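Local atomic coordinates of beta-n-acetylhexosaminidase (Streptococcus pneumoniae, PDB entry 4AZI), a protein that probably removes terminal beta-linked N-acetylglucosamine residues from glycans, as a family 20 glycoside hydrolase and exo-beta-D-N-acetylglucosaminidase. Residues Y292-K295 against K296-N300. The protein carries 2 engineered substitutions. Sequence-based numbering, arbitrary orientation.
Sequences YFLK and KAIEN. Engineered in segment 292-295: Tyr292 (natural residue Gly). With OAN (O-(2-acetamido-2-deoxy D-glucopyranosylidene) amino-N-phenylcarbamate), chain C.
One face of the Phe293 ring lies against Lys296, whose CB stands 3.9 Å from the ring centroid, over the face but offset toward the rim, a CH-pi contact. This is the first turn of helix 294-303 in the TIM barrel, on the crossover from strand 271-282 to strand 321-329, with Phe293 at the N-cap position. Phe293 reaches forward over that turn because its CG sits between backbone N and carbonyl carbon (chi1 57°). Gln285 and Pro287 from the preceding loop also touch its side chain.

Just upstream, Tyr292, an engineered residue where the natural sequence has glycine, turns its ring toward the active site. Its hydroxyl donates a hydrogen bond of 2.7 Å from OH to OAR, the carbamate carbonyl oxygen of the inhibitor OAN; OAR lies at the ring edge, in its plane. Tyr280, itself hydrogen-bonded to OAN, meets the Tyr292 ring with the planes at about 60°.

The helix starts with Ala297 N bonding to Phe293 O at 3.3 Å; Ile298 N to Leu294 O is shorter, 2.9 Å, and nearly straight at 171°. On the exposed flank, Lys296 bends at chi2 and chi3 and its NZ points toward Glu299, but a weak salt bridge there rests on one of two deposited Glu299 conformers and is doubtful. Alongside the Ile298 N to Leu294 O bond, both side chains also touch helix 339-352, and Ile298 CD1 packs 3.7 Å from Leu294 CG.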
# COMPACT_ATOMS: atom_id res chain seq x y z
N TYR A 292 9.05 -15.32 4.76
CA TYR A 292 9.07 -14.25 3.75
C TYR A 292 10.43 -14.05 3.08
O TYR A 292 10.84 -12.92 2.79
CB TYR A 292 8.54 -12.94 4.36
CG TYR A 292 7.26 -13.09 5.17
CD1 TYR A 292 6.19 -13.85 4.69
CD2 TYR A 292 7.11 -12.44 6.40
CE1 TYR A 292 5.02 -13.97 5.43
CE2 TYR A 292 5.94 -12.56 7.14
CZ TYR A 292 4.89 -13.32 6.65
OH TYR A 292 3.74 -13.44 7.38
N PHE A 293 11.12 -15.16 2.84
CA PHE A 293 12.38 -15.12 2.07
C PHE A 293 12.06 -15.24 0.58
O PHE A 293 10.95 -15.64 0.21
CB PHE A 293 13.38 -16.18 2.56
CG PHE A 293 12.87 -17.60 2.53
CD1 PHE A 293 12.10 -18.11 3.58
CD2 PHE A 293 13.19 -18.45 1.47
CE1 PHE A 293 11.64 -19.42 3.56
CE2 PHE A 293 12.73 -19.76 1.44
CZ PHE A 293 11.96 -20.24 2.49
N LEU A 294 13.02 -14.88 -0.27
CA LEU A 294 12.77 -14.70 -1.71
C LEU A 294 12.30 -15.94 -2.46
O LEU A 294 11.30 -15.90 -3.17
CB LEU A 294 14.00 -14.09 -2.40
CG LEU A 294 13.78 -13.65 -3.85
CD1 LEU A 294 12.64 -12.64 -3.96
CD2 LEU A 294 15.08 -13.09 -4.42
N LYS A 295 13.03 -17.04 -2.30
CA LYS A 295 12.76 -18.27 -3.04
C LYS A 295 11.31 -18.76 -2.88
O LYS A 295 10.65 -19.13 -3.85
CB LYS A 295 13.75 -19.34 -2.59
CG LYS A 295 13.87 -20.55 -3.51
CD LYS A 295 15.20 -21.27 -3.30
CE LYS A 295 15.58 -21.44 -1.83
NZ LYS A 295 14.57 -22.18 -1.02
N LYS A 296 10.81 -18.73 -1.64
CA LYS A 296 9.45 -19.14 -1.34
C LYS A 296 8.40 -18.16 -1.90
O LYS A 296 7.35 -18.59 -2.41
CB LYS A 296 9.29 -19.31 0.18
CG LYS A 296 7.88 -19.64 0.66
CD LYS A 296 7.46 -21.06 0.27
CE LYS A 296 8.03 -22.10 1.22
NZ LYS A 296 7.50 -23.46 0.89
N ALA A 297 8.67 -16.86 -1.79
CA ALA A 297 7.81 -15.83 -2.36
C ALA A 297 7.63 -16.07 -3.85
O ALA A 297 6.50 -16.06 -4.37
CB ALA A 297 8.38 -14.44 -2.10
N ILE A 298 8.74 -16.30 -4.54
CA ILE A 298 8.73 -16.60 -5.97
C ILE A 298 7.92 -17.86 -6.29
O ILE A 298 7.13 -17.86 -7.24
CB ILE A 298 10.16 -16.66 -6.55
CG1 ILE A 298 10.75 -15.25 -6.58
CG2 ILE A 298 10.15 -17.28 -7.95
CD1 ILE A 298 12.24 -15.16 -6.87
N GLU A 299 8.14 -18.93 -5.51
CA GLU A 299 7.36 -20.17 -5.63
C GLU A 299 5.87 -19.87 -5.51
O GLU A 299 5.09 -20.26 -6.38
CB GLU A 299 7.78 -21.19 -4.56
CG GLU A 299 7.14 -22.57 -4.73
CD GLU A 299 7.33 -23.48 -3.52
OE1 GLU A 299 7.87 -23.01 -2.49
OE2 GLU A 299 6.92 -24.66 -3.58
N ASN A 300 5.50 -19.15 -4.45
CA ASN A 300 4.09 -18.87 -4.14
C ASN A 300 3.33 -18.03 -5.17
O ASN A 300 2.10 -18.11 -5.24
CB ASN A 300 3.93 -18.24 -2.75
CG ASN A 300 4.32 -19.18 -1.63
OD1 ASN A 300 4.77 -18.74 -0.58
ND2 ASN A 300 4.10 -20.48 -1.83
CAH OAN C . 0.19 -6.06 7.48
CAG OAN C . 1.59 -6.67 7.59
OAN OAN C . 1.99 -7.45 6.74
NAI OAN C . 2.30 -6.30 8.66
CAB OAN C . 3.67 -6.75 8.96
CAC OAN C . 4.67 -5.88 8.20
OAJ OAN C . 4.90 -4.66 8.92
CAD OAN C . 5.99 -6.61 7.99
OAK OAN C . 6.87 -5.73 7.30
CAE OAN C . 5.75 -7.87 7.14
CAF OAN C . 7.00 -8.73 6.90
OAM OAN C . 7.47 -9.28 8.13
OAL OAN C . 4.72 -8.73 7.69
CAA OAN C . 3.88 -8.25 8.66
NAY OAN C . 3.21 -9.14 9.36
OAQ OAN C . 3.44 -10.44 9.04
CAP OAN C . 3.32 -11.31 10.09
OAR OAN C . 3.44 -12.52 9.90
NAO OAN C . 3.07 -10.77 11.29
CAS OAN C . 2.88 -11.46 12.43
CAT OAN C . 1.74 -11.16 13.18
CAU OAN C . 1.49 -11.84 14.38
CAV OAN C . 2.38 -12.82 14.82
CAW OAN C . 3.52 -13.12 14.07
CAX OAN C . 3.78 -12.44 12.88